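Local atomic coordinates of bacteriocin (Pseudomonas syringae pv. tomato, PDB entry 4FZL), a protein that probably kills related bacteria by degrading the peptidoglycan precursor lipid II, as a calcium-binding, colicin M-like bacteriocin. Residues 163-168 / 226-231; 167-172 / 191-196; 39-44 / 78-83. All blocks are in the same frame, centred on the assembly; numbering follows the deposited sequence.

Contact 1: 163-168 / 226-231; sequences LTLGNI and IEIPGS. With CA (calcium ion), chain C.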
ATOM      1  N   LEU A 163      -6.274  -2.338   2.582  1.00 23.65           N
ATOM      2  CA  LEU A 163      -6.873  -1.006   2.547  1.00 24.47           C
ATOM      3  C   LEU A 163      -6.520  -0.284   1.278  1.00 25.93           C
ATOM      4  O   LEU A 163      -7.330   0.499   0.733  1.00 33.31           O
ATOM      5  CB  LEU A 163      -6.397  -0.195   3.746  1.00 23.33           C
ATOM      6  CG  LEU A 163      -6.957  -0.562   5.106  1.00 21.42           C
ATOM      7  CD1 LEU A 163      -6.306   0.112   6.300  1.00 22.93           C
ATOM      8  CD2 LEU A 163      -8.500  -0.471   5.115  1.00 28.88           C
ATOM      9  N   THR A 164      -5.333  -0.584   0.753  1.00 20.38           N
ATOM     10  CA  THR A 164      -4.833   0.066  -0.443  1.00 23.11           C
ATOM     11  C   THR A 164      -5.267  -0.689  -1.713  1.00 20.87           C
ATOM     12  O   THR A 164      -5.674  -0.055  -2.688  1.00 25.46           O
ATOM     13  CB  THR A 164      -3.295   0.109  -0.397  1.00 25.24           C
ATOM     14  OG1 THR A 164      -2.876   0.879   0.761  1.00 28.88           O
ATOM     15  CG2 THR A 164      -2.751   0.656  -1.688  1.00 22.09           C
ATOM     16  N   LEU A 165      -5.180  -2.020  -1.695  1.00 17.93           N
ATOM     17  CA  LEU A 165      -5.355  -2.879  -2.895  1.00 18.32           C
ATOM     18  C   LEU A 165      -6.697  -3.622  -3.016  1.00 21.19           C
ATOM     19  O   LEU A 165      -7.124  -4.008  -4.109  1.00 22.53           O
ATOM     20  CB  LEU A 165      -4.274  -3.962  -2.872  1.00 21.05           C
ATOM     21  CG  LEU A 165      -2.842  -3.406  -3.063  1.00 18.69           C
ATOM     22  CD1 LEU A 165      -1.834  -4.540  -2.921  1.00 20.36           C
ATOM     23  CD2 LEU A 165      -2.698  -2.642  -4.397  1.00 21.57           C
ATOM     24  N   GLY A 166      -7.323  -3.931  -1.866  1.00 21.00           N
ATOM     25  CA  GLY A 166      -8.495  -4.765  -1.902  1.00 22.71           C
ATOM     26  C   GLY A 166      -8.147  -6.176  -2.424  1.00 21.13           C
ATOM     27  O   GLY A 166      -7.228  -6.849  -1.904  1.00 27.30           O
ATOM     28  N   ASN A 167      -8.881  -6.650  -3.426  1.00 22.24           N
ATOM     29  CA  ASN A 167      -8.480  -7.857  -4.132  1.00 22.45           C
ATOM     30  C   ASN A 167      -7.516  -7.497  -5.244  1.00 20.54           C
ATOM     31  O   ASN A 167      -7.570  -6.418  -5.741  1.00 23.74           O
ATOM     32  CB  ASN A 167      -9.695  -8.557  -4.748  1.00 26.49           C
ATOM     33  CG  ASN A 167     -10.693  -8.989  -3.704  1.00 31.39           C
ATOM     34  OD1 ASN A 167     -10.316  -9.422  -2.582  1.00 30.78           O
ATOM     35  ND2 ASN A 167     -11.964  -8.862  -4.024  1.00 41.26           N
ATOM     36  N   ILE A 168      -6.606  -8.403  -5.530  1.00 23.99           N
ATOM     37  CA  ILE A 168      -5.730  -8.253  -6.661  1.00 20.75           C
ATOM     38  C   ILE A 168      -5.749  -9.569  -7.414  1.00 21.04           C
ATOM     39  O   ILE A 168      -6.351 -10.540  -6.986  1.00 27.65           O
ATOM     40  CB  ILE A 168      -4.314  -7.898  -6.180  1.00 19.67           C
ATOM     41  CG1 ILE A 168      -3.646  -8.938  -5.294  1.00 22.84           C
ATOM     42  CG2 ILE A 168      -4.248  -6.535  -5.516  1.00 26.30           C
ATOM     43  CD1 ILE A 168      -2.214  -8.666  -4.918  1.00 29.28           C
ATOM     44  N   ILE A 226      -1.885   1.193  -9.803  1.00 21.73           N
ATOM     45  CA  ILE A 226      -0.870   0.754  -8.913  1.00 21.09           C
ATOM     46  C   ILE A 226      -0.162  -0.417  -9.625  1.00 21.20           C
ATOM     47  O   ILE A 226      -0.745  -1.491  -9.865  1.00 22.35           O
ATOM     48  CB  ILE A 226      -1.399   0.351  -7.515  1.00 20.68           C
ATOM     49  CG1 ILE A 226      -2.056   1.552  -6.822  1.00 21.61           C
ATOM     50  CG2 ILE A 226      -0.270  -0.189  -6.615  1.00 21.66           C
ATOM     51  CD1 ILE A 226      -2.448   1.332  -5.393  1.00 23.07           C
ATOM     52  N   GLU A 227       1.134  -0.217  -9.904  1.00 20.50           N
ATOM     53  CA  GLU A 227       1.985  -1.248 -10.485  1.00 21.50           C
ATOM     54  C   GLU A 227       2.572  -2.063  -9.393  1.00 23.58           C
ATOM     55  O   GLU A 227       2.999  -1.486  -8.384  1.00 22.76           O
ATOM     56  CB  GLU A 227       3.073  -0.615 -11.352  1.00 23.71           C
ATOM     57  CG  GLU A 227       2.490   0.193 -12.451  1.00 27.33           C
ATOM     58  CD  GLU A 227       3.460   0.788 -13.435  1.00 39.06           C
ATOM     59  OE1 GLU A 227       4.671   0.655 -13.269  1.00 40.18           O
ATOM     60  OE2 GLU A 227       2.961   1.332 -14.425  1.00 41.26           O
ATOM     61  N   ILE A 228       2.590  -3.383  -9.545  1.00 21.01           N
ATOM     62  CA  ILE A 228       2.987  -4.274  -8.464  1.00 17.53           C
ATOM     63  C   ILE A 228       4.131  -5.191  -9.011  1.00 18.91           C
ATOM     64  O   ILE A 228       3.922  -6.369  -9.267  1.00 24.29           O
ATOM     65  CB  ILE A 228       1.838  -5.112  -7.915  1.00 19.76           C
ATOM     66  CG1 ILE A 228       0.677  -4.268  -7.532  1.00 21.33           C
ATOM     67  CG2 ILE A 228       2.335  -5.900  -6.722  1.00 21.44           C
ATOM     68  CD1 ILE A 228      -0.583  -5.034  -7.048  1.00 22.07           C
ATOM     69  N   PRO A 229       5.322  -4.550  -9.263  1.00 22.99           N
ATOM     70  CA  PRO A 229       6.356  -5.241  -9.991  1.00 21.08           C
ATOM     71  C   PRO A 229       7.083  -6.261  -9.140  1.00 22.53           C
ATOM     72  O   PRO A 229       7.069  -6.133  -7.925  1.00 25.01           O
ATOM     73  CB  PRO A 229       7.306  -4.088 -10.424  1.00 24.54           C
ATOM     74  CG  PRO A 229       7.237  -3.146  -9.220  1.00 26.53           C
ATOM     75  CD  PRO A 229       5.751  -3.186  -8.862  1.00 28.44           C
ATOM     76  N   GLY A 230       7.756  -7.235  -9.798  1.00 21.59           N
ATOM     77  CA  GLY A 230       8.650  -8.166  -9.144  1.00 22.35           C
ATOM     78  C   GLY A 230       8.053  -9.560  -9.074  1.00 25.78           C
ATOM     79  O   GLY A 230       6.926  -9.795  -9.430  1.00 21.79           O
ATOM     80  N   SER A 231       8.802 -10.468  -8.510  1.00 22.43           N
ATOM     81  CA  SER A 231       8.346 -11.794  -8.335  0.50 24.13           C
ATOM     82  C   SER A 231       8.775 -12.322  -7.001  1.00 24.68           C
ATOM     83  O   SER A 231       9.789 -11.878  -6.466  1.00 33.24           O
ATOM     84  CB  SER A 231       8.846 -12.636  -9.519  0.50 23.85           C
ATOM     85  OG  SER A 231      10.268 -12.732  -9.433  0.50 29.06           O
TER
HETATM   86 CA    CA C 301      -7.946  -4.102  -6.176  1.00 24.96          CA
HETATM   87  O   HOH W   1     -10.120  -4.433  -5.026  1.00 31.81           O
HETATM   88  O   HOH W   2      -8.352  -2.219  -5.594  1.00 35.35           O
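T164 and L165, in the last turn of a helix, face I226 at the end of a strand with no backbone hydrogen bond between the segments, the L165 and I226 CA atoms lying 8.3 Å apart. The segment 163-168 is a helix-turn-strand corner that carries part of the calcium site, and its apolar face packs on I226, near the end of strand 224-227, and on I228 just beyond it. L165 fills the middle. Its CD2 methyl lies 4.1 Å from CG2 of I226 and at a similar distance from CD1 of the same residue, and it also meets CD1 of I228 at 4.2 Å. I226 therefore offers both of its branches to one leucine methyl. CD1 of I226 also reaches T164, whose CG2, anti to the backbone N, meets it at 3.8 Å, and these two side chains cross at about a right angle. On the strand side of the corner, CG2 of I168 meets CD1 of I228. F114 packs against both L165 and I226, while V119 touches L165 and I116 touches I228. G166, with positive phi, ends the helix and swings the chain round the metal, whose coordination is completed in part by both carboxylate oxygens of D195. Carbonyl O of L165 binds calcium at 2.2 Å and carbonyl O of N167 binds it at 2.4 Å.

Contact 2: 167-172 / 191-196; sequences NITLRL and RAFNDV. With CA (calcium ion), chain C; EDO (1,2-ethanediol), chain E; EDO (1,2-ethanediol), chain F.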
ATOM      1  N   ASN A 167      -8.881  -6.650  -3.426  1.00 22.24           N
ATOM      2  CA  ASN A 167      -8.480  -7.857  -4.132  1.00 22.45           C
ATOM      3  C   ASN A 167      -7.516  -7.497  -5.244  1.00 20.54           C
ATOM      4  O   ASN A 167      -7.570  -6.418  -5.741  1.00 23.74           O
ATOM      5  CB  ASN A 167      -9.695  -8.557  -4.748  1.00 26.49           C
ATOM      6  CG  ASN A 167     -10.693  -8.989  -3.704  1.00 31.39           C
ATOM      7  OD1 ASN A 167     -10.316  -9.422  -2.582  1.00 30.78           O
ATOM      8  ND2 ASN A 167     -11.964  -8.862  -4.024  1.00 41.26           N
ATOM      9  N   ILE A 168      -6.606  -8.403  -5.530  1.00 23.99           N
ATOM     10  CA  ILE A 168      -5.730  -8.253  -6.661  1.00 20.75           C
ATOM     11  C   ILE A 168      -5.749  -9.569  -7.414  1.00 21.04           C
ATOM     12  O   ILE A 168      -6.351 -10.540  -6.986  1.00 27.65           O
ATOM     13  CB  ILE A 168      -4.314  -7.898  -6.180  1.00 19.67           C
ATOM     14  CG1 ILE A 168      -3.646  -8.938  -5.294  1.00 22.84           C
ATOM     15  CG2 ILE A 168      -4.248  -6.535  -5.516  1.00 26.30           C
ATOM     16  CD1 ILE A 168      -2.214  -8.666  -4.918  1.00 29.28           C
ATOM     17  N   THR A 169      -5.058  -9.599  -8.514  1.00 20.20           N
ATOM     18  CA  THR A 169      -4.907 -10.844  -9.290  1.00 17.39           C
ATOM     19  C   THR A 169      -3.415 -11.156  -9.249  1.00 17.23           C
ATOM     20  O   THR A 169      -2.561 -10.322  -9.538  1.00 18.32           O
ATOM     21  CB  THR A 169      -5.446 -10.684 -10.674  1.00 21.37           C
ATOM     22  OG1 THR A 169      -6.820 -10.193 -10.705  1.00 24.24           O
ATOM     23  CG2 THR A 169      -5.317 -12.001 -11.526  1.00 23.30           C
ATOM     24  N   LEU A 170      -3.168 -12.402  -8.920  1.00 18.92           N
ATOM     25  CA  LEU A 170      -1.839 -12.970  -8.904  1.00 17.56           C
ATOM     26  C   LEU A 170      -1.644 -13.953 -10.031  1.00 18.02           C
ATOM     27  O   LEU A 170      -2.625 -14.511 -10.607  1.00 21.15           O
ATOM     28  CB  LEU A 170      -1.566 -13.668  -7.583  1.00 18.36           C
ATOM     29  CG  LEU A 170      -1.610 -12.746  -6.360  1.00 18.47           C
ATOM     30  CD1 LEU A 170      -1.334 -13.506  -5.054  1.00 23.33           C
ATOM     31  CD2 LEU A 170      -0.580 -11.644  -6.482  1.00 19.26           C
ATOM     32  N   ARG A 171      -0.371 -14.105 -10.404  1.00 19.40           N
ATOM     33  CA  ARG A 171       0.032 -15.096 -11.378  1.00 19.98           C
ATOM     34  C   ARG A 171       1.024 -16.067 -10.775  1.00 19.12           C
ATOM     35  O   ARG A 171       1.971 -15.637 -10.145  1.00 20.06           O
ATOM     36  CB  ARG A 171       0.704 -14.414 -12.569  1.00 18.67           C
ATOM     37  CG  ARG A 171       1.272 -15.329 -13.633  1.00 19.65           C
ATOM     38  CD  ARG A 171       1.864 -14.470 -14.703  1.00 23.07           C
ATOM     39  NE  ARG A 171       2.466 -15.239 -15.764  1.00 24.72           N
ATOM     40  CZ  ARG A 171       3.332 -14.728 -16.638  1.00 23.24           C
ATOM     41  NH1 ARG A 171       3.809 -13.490 -16.462  1.00 30.69           N
ATOM     42  NH2 ARG A 171       3.833 -15.503 -17.605  1.00 29.86           N
ATOM     43  N   LEU A 172       0.783 -17.370 -10.924  1.00 21.92           N
ATOM     44  CA  LEU A 172       1.681 -18.420 -10.478  1.00 20.66           C
ATOM     45  C   LEU A 172       2.264 -19.042 -11.720  1.00 22.86           C
ATOM     46  O   LEU A 172       1.516 -19.600 -12.557  1.00 20.96           O
ATOM     47  CB  LEU A 172       0.931 -19.487  -9.658  1.00 23.83           C
ATOM     48  CG  LEU A 172       1.807 -20.581  -9.034  1.00 25.27           C
ATOM     49  CD1 LEU A 172       2.848 -20.101  -8.001  1.00 29.26           C
ATOM     50  CD2 LEU A 172       0.857 -21.664  -8.452  1.00 30.47           C
ATOM     51  N   ARG A 191       3.736 -13.522  -9.360  1.00 19.68           N
ATOM     52  CA  ARG A 191       3.760 -12.132  -9.812  0.50 20.86           C
ATOM     53  C   ARG A 191       2.367 -11.550  -9.641  1.00 20.15           C
ATOM     54  O   ARG A 191       1.426 -12.278  -9.300  1.00 20.49           O
ATOM     55  CB  ARG A 191       4.143 -12.041 -11.275  0.50 21.42           C
ATOM     56  CG  ARG A 191       5.538 -12.590 -11.529  0.50 22.41           C
ATOM     57  CD  ARG A 191       5.856 -12.703 -12.994  0.50 27.91           C
ATOM     58  NE  ARG A 191       7.037 -13.522 -13.158  0.50 25.43           N
ATOM     59  CZ  ARG A 191       7.546 -13.872 -14.324  0.50 30.91           C
ATOM     60  NH1 ARG A 191       6.946 -13.517 -15.453  0.50 36.37           N
ATOM     61  NH2 ARG A 191       8.639 -14.613 -14.344  0.50 41.18           N
ATOM     62  N   ALA A 192       2.251 -10.242  -9.891  1.00 17.42           N
ATOM     63  CA  ALA A 192       0.969  -9.532  -9.620  1.00 18.77           C
ATOM     64  C   ALA A 192       0.652  -8.639 -10.774  1.00 17.49           C
ATOM     65  O   ALA A 192       1.545  -8.026 -11.327  1.00 19.94           O
ATOM     66  CB  ALA A 192       1.104  -8.721  -8.341  1.00 18.85           C
ATOM     67  N   PHE A 193      -0.638  -8.601 -11.127  1.00 16.88           N
ATOM     68  CA  PHE A 193      -1.130  -7.689 -12.113  1.00 17.92           C
ATOM     69  C   PHE A 193      -1.351  -6.287 -11.533  1.00 16.87           C
ATOM     70  O   PHE A 193      -1.677  -6.128 -10.342  1.00 19.22           O
ATOM     71  CB  PHE A 193      -2.427  -8.248 -12.674  1.00 19.11           C
ATOM     72  CG  PHE A 193      -2.239  -9.503 -13.458  1.00 17.91           C
ATOM     73  CD1 PHE A 193      -2.275 -10.739 -12.854  1.00 19.92           C
ATOM     74  CD2 PHE A 193      -2.131  -9.441 -14.825  1.00 20.13           C
ATOM     75  CE1 PHE A 193      -2.114 -11.904 -13.558  1.00 22.12           C
ATOM     76  CE2 PHE A 193      -1.935 -10.608 -15.545  1.00 26.65           C
ATOM     77  CZ  PHE A 193      -1.925 -11.834 -14.914  1.00 21.73           C
ATOM     78  N   ASN A 194      -1.264  -5.276 -12.404  1.00 19.08           N
ATOM     79  CA  ASN A 194      -1.525  -3.898 -11.949  1.00 21.07           C
ATOM     80  C   ASN A 194      -2.960  -3.826 -11.362  1.00 21.37           C
ATOM     81  O   ASN A 194      -3.882  -4.537 -11.823  1.00 23.85           O
ATOM     82  CB  ASN A 194      -1.445  -2.941 -13.127  1.00 19.92           C
ATOM     83  CG  ASN A 194      -0.052  -2.831 -13.703  1.00 24.96           C
ATOM     84  OD1 ASN A 194       0.941  -3.248 -13.144  1.00 26.41           O
ATOM     85  ND2 ASN A 194       0.012  -2.226 -14.879  1.00 30.56           N
ATOM     86  N   ASP A 195      -3.152  -2.922 -10.408  1.00 22.25           N
ATOM     87  CA  ASP A 195      -4.440  -2.754  -9.684  1.00 19.29           C
ATOM     88  C   ASP A 195      -4.914  -1.307  -9.824  1.00 20.93           C
ATOM     89  O   ASP A 195      -4.148  -0.368  -9.624  1.00 28.30           O
ATOM     90  CB  ASP A 195      -4.261  -3.144  -8.260  1.00 22.95           C
ATOM     91  CG  ASP A 195      -5.594  -3.492  -7.542  1.00 25.02           C
ATOM     92  OD1 ASP A 195      -6.315  -4.486  -7.880  1.00 31.61           O
ATOM     93  OD2 ASP A 195      -5.873  -2.812  -6.532  1.00 24.43           O
ATOM     94  N   VAL A 196      -6.185  -1.131 -10.157  1.00 23.56           N
ATOM     95  CA  VAL A 196      -6.728   0.209 -10.262  1.00 23.42           C
ATOM     96  C   VAL A 196      -7.143   0.693  -8.876  1.00 23.77           C
ATOM     97  O   VAL A 196      -7.936  -0.001  -8.173  1.00 23.83           O
ATOM     98  CB  VAL A 196      -7.862   0.262 -11.192  1.00 26.73           C
ATOM     99  CG1 VAL A 196      -8.617   1.622 -11.144  1.00 31.95           C
ATOM    100  CG2 VAL A 196      -7.282  -0.078 -12.570  1.00 31.54           C
TER
HETATM  101 CA    CA C 301      -7.946  -4.102  -6.176  1.00 24.96          CA
HETATM  102  C1  EDO E 303       2.042 -10.678 -13.950  1.00 26.65           C
HETATM  103  O1  EDO E 303       3.138 -11.183 -14.729  1.00 24.48           O
HETATM  104  C2  EDO E 303       1.477  -9.445 -14.540  1.00 24.82           C
HETATM  105  O2  EDO E 303       2.415  -8.387 -14.592  1.00 33.66           O
HETATM  106  C1  EDO F 304       5.691 -12.092 -18.899  1.00 34.00           C
HETATM  107  O1  EDO F 304       6.002 -10.894 -19.724  1.00 48.61           O
HETATM  108  C2  EDO F 304       5.341 -13.176 -19.885  1.00 29.58           C
HETATM  109  O2  EDO F 304       5.791 -14.519 -19.665  1.00 37.76           O
HETATM  110  O   HOH W   1     -10.120  -4.433  -5.026  1.00 31.81           O
HETATM  111  O   HOH W   3      -4.233  -7.014  -9.486  1.00 25.66           O
HETATM  112  O   HOH W   2      -8.352  -2.219  -5.594  1.00 35.35           O
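R171 and R191 face each other as a hydrogen-bonded antiparallel pair, their long side chains running side by side in the same direction. R171 has CG anti to the backbone N (chi1 176°), whereas R191 has CG beside its own N; both chains are extended from CG to NE. The guanidinium planes stand 83° apart, and the two NH1 atoms come within 3.3 Å in the R191 conformer given here, one of two deposited. Both are donors, so they do not bond. Their charges are probably offset by salt bridges, R171 NE to D147 of the neighbouring strand 142-153 and R191 NH2 to E189 two residues back on its own strand. A 1,2-ethanediol, probably from the crystallisation liquor, accepts a bond from R171 NH1 and lays its C2 over one face of the F193 ring.

F193 crosses T169 obliquely. CD1 of the ring lies 3.6 Å from T169 CG2, and the ring edge looks at the carbonyl oxygens of T169 and L170. F193 N donates to T169 O at 3.0 Å and R171 N to R191 O at 2.8 Å. On the face opposite the two arginines, L170 CD2 meets A192 CB at 3.9 Å. Past F193 the strands part, and a water joins T169 N to F193 O. D195 then points toward 167-172, and I168 crosses it at about a right angle, with CG2 3.7 Å from OD1. Both D195 oxygens hold the calcium ion, OD1 at 2.4 Å, alongside carbonyl O of N167. The arrangement is that of a beta hairpin, strands 167-178 and 184-197, with an interruption in the second strand and a calcium site where the two strands separate.

Contact 3: 39-44 / 78-83; sequences SKVALK and ENIIKY
K44 reaches from the helix 37-54 to the irregular segment 78-83 and places its ammonium between two main-chain carbonyls. NZ donates to E78 O at 2.6 Å, tilted 34° from the carbonyl plane, and to I81 O at 2.9 Å, nearly along the C=O axis. The chain is bent at chi3 (-81°), which brings CE within 3.4 Å of both oxygens. A water links NZ, weakly, to the backbone N of Y83. F106 of the helix 96-106 adds a cation-pi contact, consistent with a charged lysine although the residue is buried.

Beside this polar grip lies an apolar one. CG2 of I81 touches both CG1 of V41, 3.8 Å away, and CB of K44, while its CD1 branch reaches the carbonyl of K44. CG2 of V41 faces CG1 of I80 at 4.2 Å and also approaches the backbone of E78. One turn earlier on the helix than K44, the extended K40 side chain crosses that of E78 obliquely. Their salt bridge, NZ to OE2, is long and weak at 3.5 Å. Two waters bridge the same groups: one meets NZ at 2.9 Å and OE1 weakly, the other bonds closely to OE2 and only weakly to NZ.

Farther out, I66 and I70 of the helix 59-70 touch I81, and I70 also meets V41 and I80. V6 and L10 of the helix 5-12 close over V41. Y83 is positioned by its hydroxyl bond to H103 and by stacking on H88. The whole is an irregular connection between helices 59-70 and 96-106, packed against helix 37-54 and held there by K44 NZ on the carbonyls of E78 and I81, in the helical part of the protein away from the calcium site.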
ATOM      1  N   SER A  39      -4.336  19.316   8.557  1.00 20.56           N
ATOM      2  CA  SER A  39      -4.675  18.006   8.025  1.00 19.35           C
ATOM      3  C   SER A  39      -3.992  17.661   6.702  1.00 18.73           C
ATOM      4  O   SER A  39      -3.472  16.521   6.491  1.00 22.50           O
ATOM      5  CB  SER A  39      -6.196  17.840   7.850  1.00 24.35           C
ATOM      6  OG  SER A  39      -6.885  17.894   9.032  1.00 24.77           O
ATOM      7  N   LYS A  40      -3.944  18.643   5.808  1.00 20.51           N
ATOM      8  CA  LYS A  40      -3.366  18.429   4.459  1.00 20.88           C
ATOM      9  C   LYS A  40      -1.881  18.291   4.595  1.00 19.03           C
ATOM     10  O   LYS A  40      -1.256  17.431   3.961  1.00 21.12           O
ATOM     11  CB  LYS A  40      -3.768  19.545   3.517  1.00 24.32           C
ATOM     12  CG  LYS A  40      -5.250  19.493   3.095  1.00 24.36           C
ATOM     13  CD  LYS A  40      -5.560  20.662   2.187  1.00 33.01           C
ATOM     14  CE  LYS A  40      -7.044  20.939   2.034  1.00 37.04           C
ATOM     15  NZ  LYS A  40      -7.331  22.280   1.449  1.00 42.44           N
ATOM     16  N   VAL A  41      -1.314  19.126   5.453  1.00 18.73           N
ATOM     17  CA  VAL A  41       0.158  19.050   5.651  1.00 19.87           C
ATOM     18  C   VAL A  41       0.547  17.686   6.359  1.00 16.79           C
ATOM     19  O   VAL A  41       1.527  17.030   5.951  1.00 19.37           O
ATOM     20  CB  VAL A  41       0.730  20.240   6.459  1.00 20.62           C
ATOM     21  CG1 VAL A  41       2.223  20.033   6.835  1.00 19.19           C
ATOM     22  CG2 VAL A  41       0.545  21.511   5.642  1.00 20.87           C
ATOM     23  N   ALA A  42      -0.243  17.248   7.354  1.00 18.99           N
ATOM     24  CA  ALA A  42      -0.056  15.922   7.940  1.00 20.71           C
ATOM     25  C   ALA A  42      -0.114  14.828   6.866  1.00 18.21           C
ATOM     26  O   ALA A  42       0.771  13.985   6.767  1.00 20.47           O
ATOM     27  CB  ALA A  42      -1.014  15.653   9.137  1.00 20.30           C
ATOM     28  N   LEU A  43      -1.143  14.869   6.004  1.00 19.28           N
ATOM     29  CA  LEU A  43      -1.335  13.809   5.043  1.00 21.75           C
ATOM     30  C   LEU A  43      -0.149  13.749   4.062  1.00 18.67           C
ATOM     31  O   LEU A  43       0.372  12.677   3.732  1.00 20.75           O
ATOM     32  CB  LEU A  43      -2.663  14.028   4.312  1.00 22.63           C
ATOM     33  CG  LEU A  43      -2.997  12.940   3.298  1.00 23.65           C
ATOM     34  CD1 LEU A  43      -3.033  11.532   3.885  1.00 23.60           C
ATOM     35  CD2 LEU A  43      -4.360  13.237   2.662  1.00 26.56           C
ATOM     36  N   LYS A  44       0.289  14.928   3.585  1.00 19.56           N
ATOM     37  CA  LYS A  44       1.454  14.976   2.756  1.00 20.12           C
ATOM     38  C   LYS A  44       2.768  14.517   3.413  1.00 21.71           C
ATOM     39  O   LYS A  44       3.628  13.915   2.775  1.00 21.90           O
ATOM     40  CB  LYS A  44       1.571  16.358   2.073  1.00 19.45           C
ATOM     41  CG  LYS A  44       0.552  16.655   0.987  1.00 22.01           C
ATOM     42  CD  LYS A  44       0.750  17.939   0.173  1.00 30.86           C
ATOM     43  CE  LYS A  44       0.246  19.110   0.905  1.00 26.99           C
ATOM     44  NZ  LYS A  44       0.465  20.337   0.042  1.00 26.09           N
ATOM     45  N   GLU A  78      -0.691  25.509   3.095  1.00 23.03           N
ATOM     46  CA  GLU A  78      -0.726  24.059   2.762  1.00 24.19           C
ATOM     47  C   GLU A  78       0.370  23.552   1.820  1.00 24.72           C
ATOM     48  O   GLU A  78       0.593  22.341   1.736  1.00 28.50           O
ATOM     49  CB  GLU A  78      -2.098  23.613   2.219  1.00 27.64           C
ATOM     50  CG  GLU A  78      -2.412  24.287   0.909  1.00 36.91           C
ATOM     51  CD  GLU A  78      -3.905  24.175   0.530  1.00 47.80           C
ATOM     52  OE1 GLU A  78      -4.708  25.120   0.759  1.00 77.31           O
ATOM     53  OE2 GLU A  78      -4.269  23.105   0.052  1.00 52.63           O
ATOM     54  N   ASN A  79       1.065  24.482   1.146  1.00 23.93           N
ATOM     55  CA  ASN A  79       2.165  24.185   0.243  1.00 22.68           C
ATOM     56  C   ASN A  79       3.554  24.246   0.864  1.00 21.92           C
ATOM     57  O   ASN A  79       4.532  24.137   0.143  1.00 27.45           O
ATOM     58  CB  ASN A  79       2.070  25.092  -1.003  1.00 28.14           C
ATOM     59  CG  ASN A  79       0.814  24.867  -1.725  1.00 38.18           C
ATOM     60  OD1 ASN A  79       0.105  25.796  -2.116  1.00 52.04           O
ATOM     61  ND2 ASN A  79       0.471  23.621  -1.846  1.00 32.33           N
ATOM     62  N   ILE A  80       3.630  24.286   2.192  1.00 23.87           N
ATOM     63  CA  ILE A  80       4.934  24.221   2.831  1.00 22.67           C
ATOM     64  C   ILE A  80       5.582  22.849   2.753  1.00 23.58           C
ATOM     65  O   ILE A  80       6.752  22.701   3.055  1.00 23.53           O
ATOM     66  CB  ILE A  80       4.919  24.698   4.304  1.00 20.94           C
ATOM     67  CG1 ILE A  80       3.949  23.873   5.182  1.00 22.97           C
ATOM     68  CG2 ILE A  80       4.575  26.194   4.347  1.00 26.12           C
ATOM     69  CD1 ILE A  80       3.764  24.396   6.589  1.00 25.08           C
ATOM     70  N   ILE A  81       4.802  21.872   2.325  1.00 21.80           N
ATOM     71  CA  ILE A  81       5.311  20.624   1.858  1.00 21.08           C
ATOM     72  C   ILE A  81       4.543  20.375   0.563  1.00 20.82           C
ATOM     73  O   ILE A  81       3.294  20.512   0.508  1.00 24.30           O
ATOM     74  CB  ILE A  81       5.154  19.479   2.827  1.00 20.78           C
ATOM     75  CG1 ILE A  81       5.604  18.137   2.213  1.00 24.47           C
ATOM     76  CG2 ILE A  81       3.673  19.387   3.330  1.00 22.86           C
ATOM     77  CD1 ILE A  81       5.756  17.044   3.227  1.00 21.67           C
ATOM     78  N   LYS A  82       5.283  20.039  -0.502  1.00 27.11           N
ATOM     79  CA  LYS A  82       4.720  19.722  -1.837  1.00 27.96           C
ATOM     80  C   LYS A  82       4.737  18.236  -2.088  1.00 30.06           C
ATOM     81  O   LYS A  82       5.650  17.580  -1.732  1.00 35.42           O
ATOM     82  CB  LYS A  82       5.448  20.506  -2.917  1.00 36.04           C
ATOM     83  CG  LYS A  82       5.087  22.000  -2.838  1.00 45.83           C
ATOM     84  CD  LYS A  82       5.908  22.868  -3.769  1.00 63.03           C
ATOM     85  CE  LYS A  82       5.418  24.313  -3.696  1.00 74.18           C
ATOM     86  NZ  LYS A  82       6.478  25.315  -4.024  1.00 85.97           N
ATOM     87  N   TYR A  83       3.676  17.748  -2.716  1.00 25.54           N
ATOM     88  CA  TYR A  83       3.583  16.356  -3.120  1.00 25.10           C
ATOM     89  C   TYR A  83       4.446  16.247  -4.361  1.00 27.15           C
ATOM     90  O   TYR A  83       4.083  16.772  -5.405  1.00 44.80           O
ATOM     91  CB  TYR A  83       2.125  15.969  -3.336  1.00 24.83           C
ATOM     92  CG  TYR A  83       1.956  14.461  -3.468  1.00 27.19           C
ATOM     93  CD1 TYR A  83       1.905  13.676  -2.326  1.00 27.30           C
ATOM     94  CD2 TYR A  83       1.916  13.848  -4.685  1.00 28.56           C
ATOM     95  CE1 TYR A  83       1.766  12.302  -2.398  1.00 28.32           C
ATOM     96  CE2 TYR A  83       1.760  12.447  -4.779  1.00 26.28           C
ATOM     97  CZ  TYR A  83       1.703  11.701  -3.625  1.00 23.73           C
ATOM     98  OH  TYR A  83       1.631  10.314  -3.695  1.00 28.54           O
TER
HETATM   99  O   HOH W   4      -6.781  24.488   3.295  1.00 53.59           O
HETATM  100  O   HOH W   5      -6.126  23.245  -1.648  1.00 61.94           O
HETATM  101  O   HOH W   6       1.273  19.571  -3.127  1.00 28.23           O

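Contacts 1 and 2 share N167 and I168 and belong to one neighbourhood: their centres are about 6 Å apart, both touch the calcium ion, and strand 184-197 is the neighbour of both 167-178 and 224-227 in the sheet, I226 N probably bonding to D195 O. Contact 1 is wholly buried and apolar across its segments, its polar work being done by carbonyls turned to the metal. Contact 2 is partly buried and runs from that metal to a sheet face carrying the R171 and R191 pair. Contact 3 lies apart among the helices, its centre about 25 Å from that of contact 1 and about 31 Å from that of contact 2. There lysines do the bonding, a buried one to carbonyls and a more exposed one to a carboxylate.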